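Local coordinates for GTPase-activating protein skywalker (Drosophila melanogaster, PDB 5HJQ) that acts as a Rab35 GTPase-activating protein governing synaptic vesicle protein turnover at neuromuscular boutons, and binds phosphoinositide headgroups through its TBC domain, at residues Leu165-Thr170 / Thr201-His206; Ala175-Ile180 / Val196-Thr201; Lys249-Ala254 / Val308-Phe313; Leu302-Leu307 / Ala353-Arg358. One frame throughout, in Å; residues are numbered along the deposited sequence.

Interaction 1 of 4, residues Leu165-Thr170 / Thr201-His206; sequences LPYHLT and TSILLH
H206, following helix 197-204 of the all-helical TBC fold, lays its imidazole into a type II' beta turn running from P166 to L169. L169 covers one face of the ring in a CH-pi contact, its CD2 3.9 Å from the centroid. At the ring's edge, H168 N lies almost in the imidazole plane and gives NE2 a bent hydrogen bond of 3.3 Å (136° at the hydrogen). With CG beside its own backbone N (chi1 -78°), H206 turns ND1 back to S202 O, a modelled bond so short that its length is doubtful. Y167 crosses I203 on a slant, ring carbon CE2 3.6 Å from I203 CG1, while its hydroxyl goes on to L279 O. F284 adds another ring beside H206, and also meets H168 edge-to-face. Just before the turn, S202 OG donates to L165 O over 3.0 Å, the donor tilted 25° from the carbonyl plane, and L169 CD1 packs against that same OG.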
loop_
_atom_site.group_PDB
_atom_site.type_symbol
_atom_site.label_atom_id
_atom_site.label_comp_id
_atom_site.label_asym_id
_atom_site.label_seq_id
_atom_site.Cartn_x
_atom_site.Cartn_y
_atom_site.Cartn_z
ATOM N N LEU A 165 1.845 0.608 11.443
ATOM C CA LEU A 165 1.538 2.016 11.221
ATOM C C LEU A 165 0.068 2.328 11.476
ATOM O O LEU A 165 -0.811 1.803 10.794
ATOM C CB LEU A 165 1.920 2.412 9.795
ATOM C CG LEU A 165 3.379 2.129 9.432
ATOM C CD1 LEU A 165 3.604 2.245 7.933
ATOM C CD2 LEU A 165 4.305 3.068 10.189
ATOM N N PRO A 166 -0.197 3.190 12.469
ATOM C CA PRO A 166 -1.551 3.533 12.916
ATOM C C PRO A 166 -2.157 4.732 12.188
ATOM O O PRO A 166 -3.383 4.862 12.158
ATOM C CB PRO A 166 -1.341 3.856 14.393
ATOM C CG PRO A 166 0.025 4.471 14.424
ATOM C CD PRO A 166 0.832 3.800 13.329
ATOM N N TYR A 167 -1.305 5.581 11.618
ATOM C CA TYR A 167 -1.735 6.824 10.980
ATOM C C TYR A 167 -2.596 7.662 11.930
ATOM O O TYR A 167 -2.147 8.021 13.016
ATOM C CB TYR A 167 -2.484 6.528 9.678
ATOM C CG TYR A 167 -1.679 5.686 8.711
ATOM C CD1 TYR A 167 -0.558 6.206 8.075
ATOM C CD2 TYR A 167 -2.036 4.370 8.439
ATOM C CE1 TYR A 167 0.188 5.440 7.195
ATOM C CE2 TYR A 167 -1.297 3.596 7.559
ATOM C CZ TYR A 167 -0.186 4.139 6.941
ATOM O OH TYR A 167 0.551 3.380 6.064
ATOM N N HIS A 168 -3.831 7.955 11.536
ATOM C CA HIS A 168 -4.681 8.843 12.326
ATOM C C HIS A 168 -5.654 8.097 13.236
ATOM O O HIS A 168 -6.542 8.707 13.830
ATOM C CB HIS A 168 -5.461 9.784 11.403
ATOM C CG HIS A 168 -4.590 10.688 10.587
ATOM N ND1 HIS A 168 -4.823 10.939 9.252
ATOM C CD2 HIS A 168 -3.486 11.398 10.916
ATOM C CE1 HIS A 168 -3.899 11.767 8.795
ATOM N NE2 HIS A 168 -3.076 12.061 9.784
ATOM N N LEU A 169 -5.485 6.782 13.350
ATOM C CA LEU A 169 -6.367 5.974 14.187
ATOM C C LEU A 169 -6.265 6.348 15.661
ATOM O O LEU A 169 -5.171 6.532 16.193
ATOM C CB LEU A 169 -6.058 4.484 14.024
ATOM C CG LEU A 169 -6.448 3.795 12.717
ATOM C CD1 LEU A 169 -6.160 2.300 12.810
ATOM C CD2 LEU A 169 -7.911 4.051 12.397
ATOM N N THR A 170 -7.418 6.450 16.316
ATOM C CA THR A 170 -7.468 6.656 17.756
ATOM C C THR A 170 -6.957 5.412 18.475
ATOM O O THR A 170 -6.607 4.418 17.837
ATOM C CB THR A 170 -8.894 6.968 18.231
ATOM O OG1 THR A 170 -9.740 5.844 17.960
ATOM C CG2 THR A 170 -9.444 8.192 17.512
ATOM N N THR A 201 -4.779 -2.454 6.909
ATOM C CA THR A 201 -5.905 -2.604 7.824
ATOM C C THR A 201 -6.245 -1.273 8.480
ATOM O O THR A 201 -7.413 -0.908 8.596
ATOM C CB THR A 201 -5.606 -3.646 8.917
ATOM O OG1 THR A 201 -5.349 -4.916 8.308
ATOM C CG2 THR A 201 -6.781 -3.775 9.880
ATOM N N SER A 202 -5.211 -0.547 8.893
ATOM C CA SER A 202 -5.383 0.771 9.487
ATOM C C SER A 202 -6.010 1.760 8.507
ATOM O O SER A 202 -6.844 2.575 8.891
ATOM C CB SER A 202 -4.040 1.314 9.982
ATOM O OG SER A 202 -3.582 0.593 11.113
ATOM N N ILE A 203 -5.599 1.688 7.246
ATOM C CA ILE A 203 -6.107 2.590 6.216
ATOM C C ILE A 203 -7.590 2.346 5.948
ATOM O O ILE A 203 -8.382 3.287 5.873
ATOM C CB ILE A 203 -5.320 2.436 4.900
ATOM C CG1 ILE A 203 -3.859 2.848 5.097
ATOM C CG2 ILE A 203 -5.947 3.270 3.800
ATOM C CD1 ILE A 203 -3.030 2.782 3.832
ATOM N N LEU A 204 -7.952 1.077 5.804
ATOM C CA LEU A 204 -9.339 0.683 5.610
ATOM C C LEU A 204 -10.221 1.224 6.729
ATOM O O LEU A 204 -11.313 1.732 6.484
ATOM C CB LEU A 204 -9.449 -0.838 5.546
ATOM C CG LEU A 204 -8.769 -1.516 4.358
ATOM C CD1 LEU A 204 -8.706 -3.009 4.587
ATOM C CD2 LEU A 204 -9.532 -1.202 3.085
ATOM N N LEU A 205 -9.720 1.125 7.956
ATOM C CA LEU A 205 -10.468 1.510 9.148
ATOM C C LEU A 205 -10.751 3.010 9.233
ATOM O O LEU A 205 -11.510 3.452 10.092
ATOM C CB LEU A 205 -9.711 1.057 10.398
ATOM C CG LEU A 205 -9.839 -0.433 10.731
ATOM C CD1 LEU A 205 -8.977 -0.803 11.929
ATOM C CD2 LEU A 205 -11.307 -0.784 10.989
ATOM N N HIS A 206 -10.143 3.792 8.348
ATOM C CA HIS A 206 -10.366 5.233 8.338
ATOM C C HIS A 206 -11.664 5.613 7.625
ATOM O O HIS A 206 -12.080 6.769 7.674
ATOM C CB HIS A 206 -9.189 5.957 7.673
ATOM C CG HIS A 206 -7.987 6.104 8.554
ATOM N ND1 HIS A 206 -7.168 5.045 8.883
ATOM C CD2 HIS A 206 -7.468 7.188 9.176
ATOM C CE1 HIS A 206 -6.196 5.471 9.669
ATOM N NE2 HIS A 206 -6.354 6.768 9.862
#

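Interaction 2 of 4, residues Ala175-Ile180 / Val196-Thr201; sequences AVADRI and VLYPIT
Y198 reaches from helix 197-204 across to A177 and D178 on helix 171-187, two helices of the all-helical TBC domain, and its side chain can be followed outward. From CB, CG stands anti to the backbone N (chi1 -165°), and the ring leads away from its own helix toward the other. On the way, CD1 passes the backbone N of L165, and V181 and C164 also touch the side chain. Farther out, CE2 comes 3.1 Å from D178 OD1, and CZ rests 3.9 Å from the methyl CB of A177. At the tip, OH donates to D178 OD1 over 2.5 Å; the oxygen lies near the ring plane, yet the hydroxyl meets it from above the carboxylate plane, and the two flat groups are turned 38° apart. One turn along, T201 CG2 packs 3.9 Å from I180 CD1 and 4.1 Å from A177 CA. T201 OG1 turns home to L197 O, 2.8 Å away, on the opposite face of that carbonyl from T201 N. The helix segments run 132° apart, nearer antiparallel than parallel, and helix 210-221 closes over them, L217 touching both I180 and T201 and A213 touching I180.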
loop_
_atom_site.group_PDB
_atom_site.type_symbol
_atom_site.label_atom_id
_atom_site.label_comp_id
_atom_site.label_asym_id
_atom_site.label_seq_id
_atom_site.Cartn_x
_atom_site.Cartn_y
_atom_site.Cartn_z
ATOM N N ALA A 175 -6.746 -0.647 18.499
ATOM C CA ALA A 175 -7.159 -1.875 19.169
ATOM C C ALA A 175 -8.024 -2.732 18.254
ATOM O O ALA A 175 -7.980 -3.961 18.309
ATOM C CB ALA A 175 -7.902 -1.554 20.452
ATOM N N VAL A 176 -8.811 -2.071 17.414
ATOM C CA VAL A 176 -9.650 -2.758 16.442
ATOM C C VAL A 176 -8.779 -3.408 15.367
ATOM O O VAL A 176 -8.997 -4.561 14.982
ATOM C CB VAL A 176 -10.657 -1.791 15.791
ATOM C CG1 VAL A 176 -11.232 -2.391 14.525
ATOM C CG2 VAL A 176 -11.758 -1.427 16.776
ATOM N N ALA A 177 -7.792 -2.655 14.888
ATOM C CA ALA A 177 -6.820 -3.169 13.930
ATOM C C ALA A 177 -6.140 -4.417 14.478
ATOM O O ALA A 177 -6.025 -5.428 13.785
ATOM C CB ALA A 177 -5.788 -2.105 13.597
ATOM N N ASP A 178 -5.709 -4.337 15.733
ATOM C CA ASP A 178 -5.076 -5.464 16.408
ATOM C C ASP A 178 -5.986 -6.683 16.436
ATOM O O ASP A 178 -5.520 -7.816 16.311
ATOM C CB ASP A 178 -4.676 -5.084 17.836
ATOM C CG ASP A 178 -3.667 -3.955 17.879
ATOM O OD1 ASP A 178 -2.891 -3.814 16.910
ATOM O OD2 ASP A 178 -3.646 -3.211 18.885
ATOM N N ARG A 179 -7.285 -6.451 16.596
ATOM C CA ARG A 179 -8.245 -7.546 16.619
ATOM C C ARG A 179 -8.403 -8.169 15.237
ATOM O O ARG A 179 -8.501 -9.389 15.108
ATOM C CB ARG A 179 -9.605 -7.071 17.141
ATOM C CG ARG A 179 -10.668 -8.158 17.133
ATOM C CD ARG A 179 -11.761 -7.890 18.157
ATOM N NE ARG A 179 -12.575 -6.726 17.820
ATOM C CZ ARG A 179 -13.558 -6.262 18.584
ATOM N NH1 ARG A 179 -13.845 -6.862 19.729
ATOM N NH2 ARG A 179 -14.252 -5.198 18.205
ATOM N N ILE A 180 -8.429 -7.332 14.205
ATOM C CA ILE A 180 -8.599 -7.818 12.840
ATOM C C ILE A 180 -7.435 -8.708 12.402
ATOM O O ILE A 180 -7.649 -9.794 11.860
ATOM C CB ILE A 180 -8.744 -6.658 11.837
ATOM C CG1 ILE A 180 -10.020 -5.864 12.112
ATOM C CG2 ILE A 180 -8.770 -7.191 10.413
ATOM C CD1 ILE A 180 -10.323 -4.825 11.049
ATOM N N VAL A 196 2.942 -5.772 5.363
ATOM C CA VAL A 196 2.050 -4.840 4.682
ATOM C C VAL A 196 0.626 -4.886 5.235
ATOM O O VAL A 196 -0.117 -3.906 5.160
ATOM C CB VAL A 196 2.006 -5.145 3.169
ATOM C CG1 VAL A 196 1.315 -4.033 2.419
ATOM C CG2 VAL A 196 3.424 -5.367 2.624
ATOM N N LEU A 197 0.256 -6.032 5.795
ATOM C CA LEU A 197 -1.132 -6.312 6.136
ATOM C C LEU A 197 -1.699 -5.339 7.174
ATOM O O LEU A 197 -2.814 -4.844 7.016
ATOM C CB LEU A 197 -1.258 -7.753 6.631
ATOM C CG LEU A 197 -2.650 -8.386 6.591
ATOM C CD1 LEU A 197 -2.538 -9.867 6.231
ATOM C CD2 LEU A 197 -3.378 -8.197 7.916
ATOM N N TYR A 198 -0.931 -5.060 8.223
ATOM C CA TYR A 198 -1.384 -4.162 9.283
ATOM C C TYR A 198 -1.566 -2.706 8.814
ATOM O O TYR A 198 -2.611 -2.115 9.088
ATOM C CB TYR A 198 -0.425 -4.219 10.478
ATOM C CG TYR A 198 -0.980 -3.620 11.753
ATOM C CD1 TYR A 198 -1.039 -2.243 11.933
ATOM C CD2 TYR A 198 -1.435 -4.431 12.783
ATOM C CE1 TYR A 198 -1.541 -1.693 13.097
ATOM C CE2 TYR A 198 -1.941 -3.888 13.948
ATOM C CZ TYR A 198 -1.988 -2.521 14.099
ATOM O OH TYR A 198 -2.486 -1.980 15.257
ATOM N N PRO A 199 -0.560 -2.117 8.124
ATOM C CA PRO A 199 -0.760 -0.733 7.664
ATOM C C PRO A 199 -1.998 -0.547 6.785
ATOM O O PRO A 199 -2.657 0.490 6.870
ATOM C CB PRO A 199 0.514 -0.451 6.861
ATOM C CG PRO A 199 1.539 -1.303 7.499
ATOM C CD PRO A 199 0.820 -2.570 7.858
ATOM N N ILE A 200 -2.311 -1.544 5.964
ATOM C CA ILE A 200 -3.484 -1.486 5.100
ATOM C C ILE A 200 -4.769 -1.557 5.928
ATOM O O ILE A 200 -5.722 -0.810 5.684
ATOM C CB ILE A 200 -3.468 -2.621 4.058
ATOM C CG1 ILE A 200 -2.336 -2.410 3.048
ATOM C CG2 ILE A 200 -4.799 -2.700 3.327
ATOM C CD1 ILE A 200 -2.298 -3.461 1.955
ATOM N N THR A 201 -4.779 -2.454 6.909
ATOM C CA THR A 201 -5.905 -2.604 7.824
ATOM C C THR A 201 -6.245 -1.273 8.480
ATOM O O THR A 201 -7.413 -0.908 8.596
ATOM C CB THR A 201 -5.606 -3.646 8.917
ATOM O OG1 THR A 201 -5.349 -4.916 8.308
ATOM C CG2 THR A 201 -6.781 -3.775 9.880
#

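Interaction 3 of 4, residues Lys249-Ala254 / Val308-Phe313; sequences KHTKSA and VILNLF
The carboxamide of N311 meets T251 through its oxygen: T251 OG1 stands almost end-on to the CG-OD1 bond, with T251 CB 3.1 Å from the same oxygen. The other flat group, the H250 imidazole, turns away from 308-313 at its tip and packs beside L307, I357 and L360, the last a residue of the phosphoinositide site. In this all-helical TBC fold, T251 is the break between helix 233-250 and helix 252-261, leaving helical backbone angles (phi -131°, psi 46°) and occupying the N-cap position of the second helix. Its hydroxyl makes no capping bond. Standing anti to the backbone N (chi1 -173°), T251 OG1 faces N311 OD1 and donates to it a bond modelled as very short, at a doubtful 2.5 Å. The same torsion puts the methyl CG2 over L310, 3.7 Å from CD1, the two side chains crossing at about a right angle. A valine here has no hydroxyl to give, and N311 OD1 would probably be left without its mate from 249-254 and its carboxamide freer to turn. One turn on, A254 presses against the backbone of helix 300-317, its CB 3.7 Å from L310 O and 4.3 Å from L310 CB.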
loop_
_atom_site.group_PDB
_atom_site.type_symbol
_atom_site.label_atom_id
_atom_site.label_comp_id
_atom_site.label_asym_id
_atom_site.label_seq_id
_atom_site.Cartn_x
_atom_site.Cartn_y
_atom_site.Cartn_z
ATOM N N LYS A 249 15.918 -0.612 -14.977
ATOM C CA LYS A 249 15.710 -0.157 -16.350
ATOM C C LYS A 249 14.877 1.130 -16.439
ATOM O O LYS A 249 15.263 2.069 -17.138
ATOM C CB LYS A 249 15.061 -1.261 -17.188
ATOM C CG LYS A 249 16.003 -2.406 -17.527
ATOM C CD LYS A 249 15.942 -2.765 -19.013
ATOM C CE LYS A 249 16.729 -4.037 -19.321
ATOM N NZ LYS A 249 18.185 -3.897 -19.026
ATOM N N HIS A 250 13.751 1.183 -15.727
ATOM C CA HIS A 250 12.838 2.323 -15.844
ATOM C C HIS A 250 13.272 3.560 -15.059
ATOM O O HIS A 250 12.867 4.677 -15.382
ATOM C CB HIS A 250 11.424 1.919 -15.422
ATOM C CG HIS A 250 10.623 1.301 -16.525
ATOM N ND1 HIS A 250 9.916 2.053 -17.438
ATOM C CD2 HIS A 250 10.423 0.007 -16.868
ATOM C CE1 HIS A 250 9.310 1.249 -18.293
ATOM N NE2 HIS A 250 9.601 0.001 -17.969
ATOM N N THR A 251 14.089 3.373 -14.030
ATOM C CA THR A 251 14.671 4.518 -13.340
ATOM C C THR A 251 16.184 4.295 -13.185
ATOM O O THR A 251 16.777 4.537 -12.131
ATOM C CB THR A 251 13.964 4.785 -11.975
ATOM O OG1 THR A 251 14.447 6.009 -11.404
ATOM C CG2 THR A 251 14.151 3.640 -10.988
ATOM N N LYS A 252 16.794 3.858 -14.285
ATOM C CA LYS A 252 18.214 3.519 -14.345
ATOM C C LYS A 252 19.133 4.636 -13.855
ATOM O O LYS A 252 20.154 4.372 -13.219
ATOM C CB LYS A 252 18.598 3.140 -15.778
ATOM C CG LYS A 252 20.048 2.710 -15.936
ATOM C CD LYS A 252 20.359 2.244 -17.352
ATOM C CE LYS A 252 19.625 0.956 -17.698
ATOM N NZ LYS A 252 20.156 0.346 -18.957
ATOM N N SER A 253 18.770 5.881 -14.150
ATOM C CA SER A 253 19.576 7.022 -13.734
ATOM C C SER A 253 19.621 7.154 -12.219
ATOM O O SER A 253 20.680 7.399 -11.640
ATOM C CB SER A 253 19.041 8.309 -14.353
ATOM O OG SER A 253 19.124 8.258 -15.766
ATOM N N ALA A 254 18.467 6.981 -11.582
ATOM C CA ALA A 254 18.373 7.091 -10.132
ATOM C C ALA A 254 19.219 6.033 -9.427
ATOM O O ALA A 254 19.882 6.320 -8.433
ATOM C CB ALA A 254 16.933 6.982 -9.691
ATOM N N VAL A 308 8.193 6.452 -9.549
ATOM C CA VAL A 308 7.979 7.896 -9.533
ATOM C C VAL A 308 8.756 8.562 -8.410
ATOM O O VAL A 308 9.428 9.571 -8.622
ATOM C CB VAL A 308 6.478 8.241 -9.383
ATOM C CG1 VAL A 308 6.284 9.740 -9.228
ATOM C CG2 VAL A 308 5.712 7.736 -10.574
ATOM N N ILE A 309 8.657 7.991 -7.214
ATOM C CA ILE A 309 9.390 8.494 -6.059
ATOM C C ILE A 309 10.892 8.533 -6.341
ATOM O O ILE A 309 11.565 9.517 -6.029
ATOM C CB ILE A 309 9.128 7.635 -4.807
ATOM C CG1 ILE A 309 7.672 7.778 -4.354
ATOM C CG2 ILE A 309 10.078 8.019 -3.681
ATOM C CD1 ILE A 309 7.355 7.018 -3.085
ATOM N N LEU A 310 11.403 7.465 -6.947
ATOM C CA LEU A 310 12.824 7.367 -7.274
ATOM C C LEU A 310 13.260 8.437 -8.274
ATOM O O LEU A 310 14.333 9.024 -8.132
ATOM C CB LEU A 310 13.152 5.976 -7.818
ATOM C CG LEU A 310 13.239 4.878 -6.757
ATOM C CD1 LEU A 310 13.285 3.507 -7.400
ATOM C CD2 LEU A 310 14.459 5.097 -5.879
ATOM N N ASN A 311 12.431 8.685 -9.285
ATOM C CA ASN A 311 12.700 9.759 -10.237
ATOM C C ASN A 311 12.641 11.127 -9.573
ATOM O O ASN A 311 13.521 11.962 -9.782
ATOM C CB ASN A 311 11.715 9.711 -11.406
ATOM C CG ASN A 311 11.835 8.442 -12.215
ATOM O OD1 ASN A 311 12.811 7.709 -12.087
ATOM N ND2 ASN A 311 10.849 8.181 -13.064
ATOM N N LEU A 312 11.601 11.354 -8.775
ATOM C CA LEU A 312 11.444 12.619 -8.065
ATOM C C LEU A 312 12.593 12.865 -7.088
ATOM O O LEU A 312 13.012 14.005 -6.893
ATOM C CB LEU A 312 10.110 12.655 -7.315
ATOM C CG LEU A 312 8.832 12.791 -8.146
ATOM C CD1 LEU A 312 7.604 12.648 -7.258
ATOM C CD2 LEU A 312 8.809 14.128 -8.875
ATOM N N PHE A 313 13.094 11.800 -6.470
ATOM C CA PHE A 313 14.166 11.933 -5.489
ATOM C C PHE A 313 15.501 12.247 -6.157
ATOM O O PHE A 313 16.294 13.027 -5.635
ATOM C CB PHE A 313 14.293 10.666 -4.640
ATOM C CG PHE A 313 15.338 10.764 -3.562
ATOM C CD1 PHE A 313 15.114 11.531 -2.431
ATOM C CD2 PHE A 313 16.545 10.093 -3.681
ATOM C CE1 PHE A 313 16.072 11.626 -1.436
ATOM C CE2 PHE A 313 17.506 10.183 -2.689
ATOM C CZ PHE A 313 17.269 10.952 -1.566
#

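Interaction 4 of 4, residues Leu302-Leu307 / Ala353-Arg358; sequences LYRVAL and AAFSIR. With I3P (D-myo-inositol-1,4,5-triphosphate), chain B.
The inositol trisphosphate pocket of the TBC domain is built here, where helix 300-317 meets the C-terminal part of helix 347-356 and the loop beyond: R304 lies against A354, F355 and I357, and R358 reaches the ligand alongside it. R304 runs extended from CG to NE, its CB 3.6 Å from A354 CB. Its NH1 is gripped by two carbonyls, A354 O at 2.7 Å and I357 O at 3.0 Å, the latter met on a lone pair. F355 CD1 lies over one face of the guanidinium. Fixed this way, NH2 is turned to the 5-phosphate and donates to I3P O52. Cut back to an alanine, this position would probably leave the A354 and I357 carbonyls without the NH1 they share and the 5-phosphate without its NH2 partner. R358 bends back so that NH1 bonds to F355 O, NH2 to I3P O6, and NE, weakly, to the 1-phosphate. K98, R102 and K300 add further donors. Deeper in, L307 CD1 packs 3.8 Å from I357 CD1.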
loop_
_atom_site.group_PDB
_atom_site.type_symbol
_atom_site.label_atom_id
_atom_site.label_comp_id
_atom_site.label_asym_id
_atom_site.label_seq_id
_atom_site.Cartn_x
_atom_site.Cartn_y
_atom_site.Cartn_z
ATOM N N LEU A 302 1.483 0.089 -6.849
ATOM C CA LEU A 302 2.543 0.364 -5.890
ATOM C C LEU A 302 3.912 0.347 -6.564
ATOM O O LEU A 302 4.787 1.132 -6.204
ATOM C CB LEU A 302 2.505 -0.648 -4.743
ATOM C CG LEU A 302 1.203 -0.654 -3.936
ATOM C CD1 LEU A 302 1.334 -1.517 -2.685
ATOM C CD2 LEU A 302 0.778 0.763 -3.570
ATOM N N TYR A 303 4.094 -0.554 -7.530
ATOM C CA TYR A 303 5.332 -0.606 -8.310
ATOM C C TYR A 303 5.558 0.731 -8.998
ATOM O O TYR A 303 6.649 1.295 -8.934
ATOM C CB TYR A 303 5.298 -1.715 -9.371
ATOM C CG TYR A 303 5.304 -3.142 -8.860
ATOM C CD1 TYR A 303 5.359 -3.426 -7.503
ATOM C CD2 TYR A 303 5.265 -4.211 -9.750
ATOM C CE1 TYR A 303 5.366 -4.735 -7.046
ATOM C CE2 TYR A 303 5.276 -5.520 -9.304
ATOM C CZ TYR A 303 5.327 -5.778 -7.953
ATOM O OH TYR A 303 5.341 -7.084 -7.518
ATOM N N ARG A 304 4.510 1.227 -9.650
ATOM C CA ARG A 304 4.566 2.481 -10.392
ATOM C C ARG A 304 4.987 3.652 -9.513
ATOM O O ARG A 304 5.873 4.421 -9.877
ATOM C CB ARG A 304 3.209 2.787 -11.029
ATOM C CG ARG A 304 2.713 1.764 -12.034
ATOM C CD ARG A 304 1.291 2.106 -12.489
ATOM N NE ARG A 304 0.873 1.315 -13.641
ATOM C CZ ARG A 304 1.215 1.592 -14.895
ATOM N NH1 ARG A 304 1.981 2.643 -15.158
ATOM N NH2 ARG A 304 0.793 0.818 -15.883
ATOM N N VAL A 305 4.340 3.783 -8.359
ATOM C CA VAL A 305 4.594 4.894 -7.446
ATOM C C VAL A 305 6.028 4.845 -6.920
ATOM O O VAL A 305 6.650 5.879 -6.669
ATOM C CB VAL A 305 3.589 4.879 -6.270
ATOM C CG1 VAL A 305 3.863 6.022 -5.307
ATOM C CG2 VAL A 305 2.165 4.963 -6.797
ATOM N N ALA A 306 6.554 3.634 -6.773
ATOM C CA ALA A 306 7.934 3.441 -6.347
ATOM C C ALA A 306 8.900 4.050 -7.361
ATOM O O ALA A 306 9.861 4.724 -6.989
ATOM C CB ALA A 306 8.221 1.961 -6.149
ATOM N N LEU A 307 8.632 3.810 -8.641
ATOM C CA LEU A 307 9.429 4.379 -9.724
ATOM C C LEU A 307 9.398 5.903 -9.699
ATOM O O LEU A 307 10.436 6.559 -9.812
ATOM C CB LEU A 307 8.931 3.874 -11.080
ATOM C CG LEU A 307 8.938 2.361 -11.301
ATOM C CD1 LEU A 307 8.417 2.027 -12.689
ATOM C CD2 LEU A 307 10.345 1.795 -11.096
ATOM N N ALA A 353 2.153 10.824 -13.024
ATOM C CA ALA A 353 3.432 10.268 -13.456
ATOM C C ALA A 353 3.399 8.745 -13.516
ATOM O O ALA A 353 3.816 8.145 -14.505
ATOM C CB ALA A 353 4.544 10.732 -12.531
ATOM N N ALA A 354 2.874 8.131 -12.459
ATOM C CA ALA A 354 2.877 6.678 -12.311
ATOM C C ALA A 354 2.206 5.957 -13.470
ATOM O O ALA A 354 2.692 4.925 -13.935
ATOM C CB ALA A 354 2.209 6.290 -11.000
ATOM N N PHE A 355 1.092 6.506 -13.939
ATOM C CA PHE A 355 0.321 5.851 -14.984
ATOM C C PHE A 355 0.742 6.309 -16.377
ATOM O O PHE A 355 0.228 5.820 -17.381
ATOM C CB PHE A 355 -1.175 6.090 -14.759
ATOM C CG PHE A 355 -1.693 5.464 -13.498
ATOM C CD1 PHE A 355 -1.747 4.088 -13.367
ATOM C CD2 PHE A 355 -2.106 6.249 -12.435
ATOM C CE1 PHE A 355 -2.219 3.502 -12.206
ATOM C CE2 PHE A 355 -2.577 5.670 -11.270
ATOM C CZ PHE A 355 -2.636 4.295 -11.157
ATOM N N SER A 356 1.685 7.242 -16.431
ATOM C CA SER A 356 2.304 7.627 -17.696
ATOM C C SER A 356 3.305 6.562 -18.136
ATOM O O SER A 356 3.639 6.451 -19.316
ATOM C CB SER A 356 3.001 8.982 -17.569
ATOM O OG SER A 356 2.077 10.003 -17.241
ATOM N N ILE A 357 3.771 5.776 -17.169
ATOM C CA ILE A 357 4.820 4.782 -17.390
ATOM C C ILE A 357 4.335 3.584 -18.206
ATOM O O ILE A 357 3.408 2.877 -17.809
ATOM C CB ILE A 357 5.389 4.286 -16.049
ATOM C CG1 ILE A 357 6.092 5.438 -15.324
ATOM C CG2 ILE A 357 6.350 3.129 -16.267
ATOM C CD1 ILE A 357 6.520 5.110 -13.908
ATOM N N ARG A 358 4.985 3.358 -19.344
ATOM C CA ARG A 358 4.576 2.319 -20.281
ATOM C C ARG A 358 5.476 1.089 -20.212
ATOM O O ARG A 358 6.543 1.121 -19.601
ATOM C CB ARG A 358 4.571 2.875 -21.706
ATOM C CG ARG A 358 3.822 4.198 -21.866
ATOM C CD ARG A 358 2.347 3.990 -22.187
ATOM N NE ARG A 358 1.643 3.266 -21.131
ATOM C CZ ARG A 358 0.934 3.847 -20.168
ATOM N NH1 ARG A 358 0.826 5.168 -20.124
ATOM N NH2 ARG A 358 0.330 3.106 -19.251
HETATM C C1 I3P B . 0.426 -1.452 -20.532
HETATM C C2 I3P B . -0.157 -2.376 -21.588
HETATM C C3 I3P B . -0.722 -3.665 -20.989
HETATM C C4 I3P B . -1.275 -3.598 -19.566
HETATM C C5 I3P B . -1.129 -2.305 -18.769
HETATM C C6 I3P B . -0.667 -1.085 -19.578
HETATM O O1 I3P B . 0.949 -0.235 -21.095
HETATM O O2 I3P B . -1.189 -1.705 -22.249
HETATM O O3 I3P B . -1.764 -4.135 -21.841
HETATM O O4 I3P B . -0.637 -4.650 -18.815
HETATM O O5 I3P B . -2.370 -2.007 -18.176
HETATM O O6 I3P B . -0.180 -0.077 -18.698
HETATM P P1 I3P B . 1.583 -0.190 -22.571
HETATM O O11 I3P B . 0.503 -0.312 -23.588
HETATM O O12 I3P B . 2.274 1.142 -22.760
HETATM O O13 I3P B . 2.617 -1.317 -22.750
HETATM P P4 I3P B . -1.540 -5.891 -18.341
HETATM O O41 I3P B . -2.927 -5.751 -18.923
HETATM O O42 I3P B . -1.620 -5.896 -16.814
HETATM O O43 I3P B . -0.899 -7.212 -18.829
HETATM P P5 I3P B . -2.412 -1.150 -16.856
HETATM O O51 I3P B . -3.755 -1.266 -16.233
HETATM O O52 I3P B . -1.377 -1.661 -15.887
HETATM O O53 I3P B . -2.138 0.299 -17.163
#

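Along the chain, the loop after helix 134-143 opens interaction 1; helix 171-187 then opens interaction 2, which closes first, on helix 197-204, before interaction 1 closes a few residues later. The smaller closure thus sits within the larger; T201 belongs to both, and L205 CD1 packs on V176 and A177. On the opposite side of the chain's centre, interactions 3 and 4 alternate: 249-254 opens, 302-307 follows, 308-313 closes interaction 3, and 353-358 closes interaction 4. Helix 300-317 serves both, tying the junction of helix 233-250 and helix 252-261 to helix 347-356; V308 touches A353 and A354, and H250 reaches I357. The pairs do not touch: the centres of interactions 1 and 4 lie about 25 Å apart.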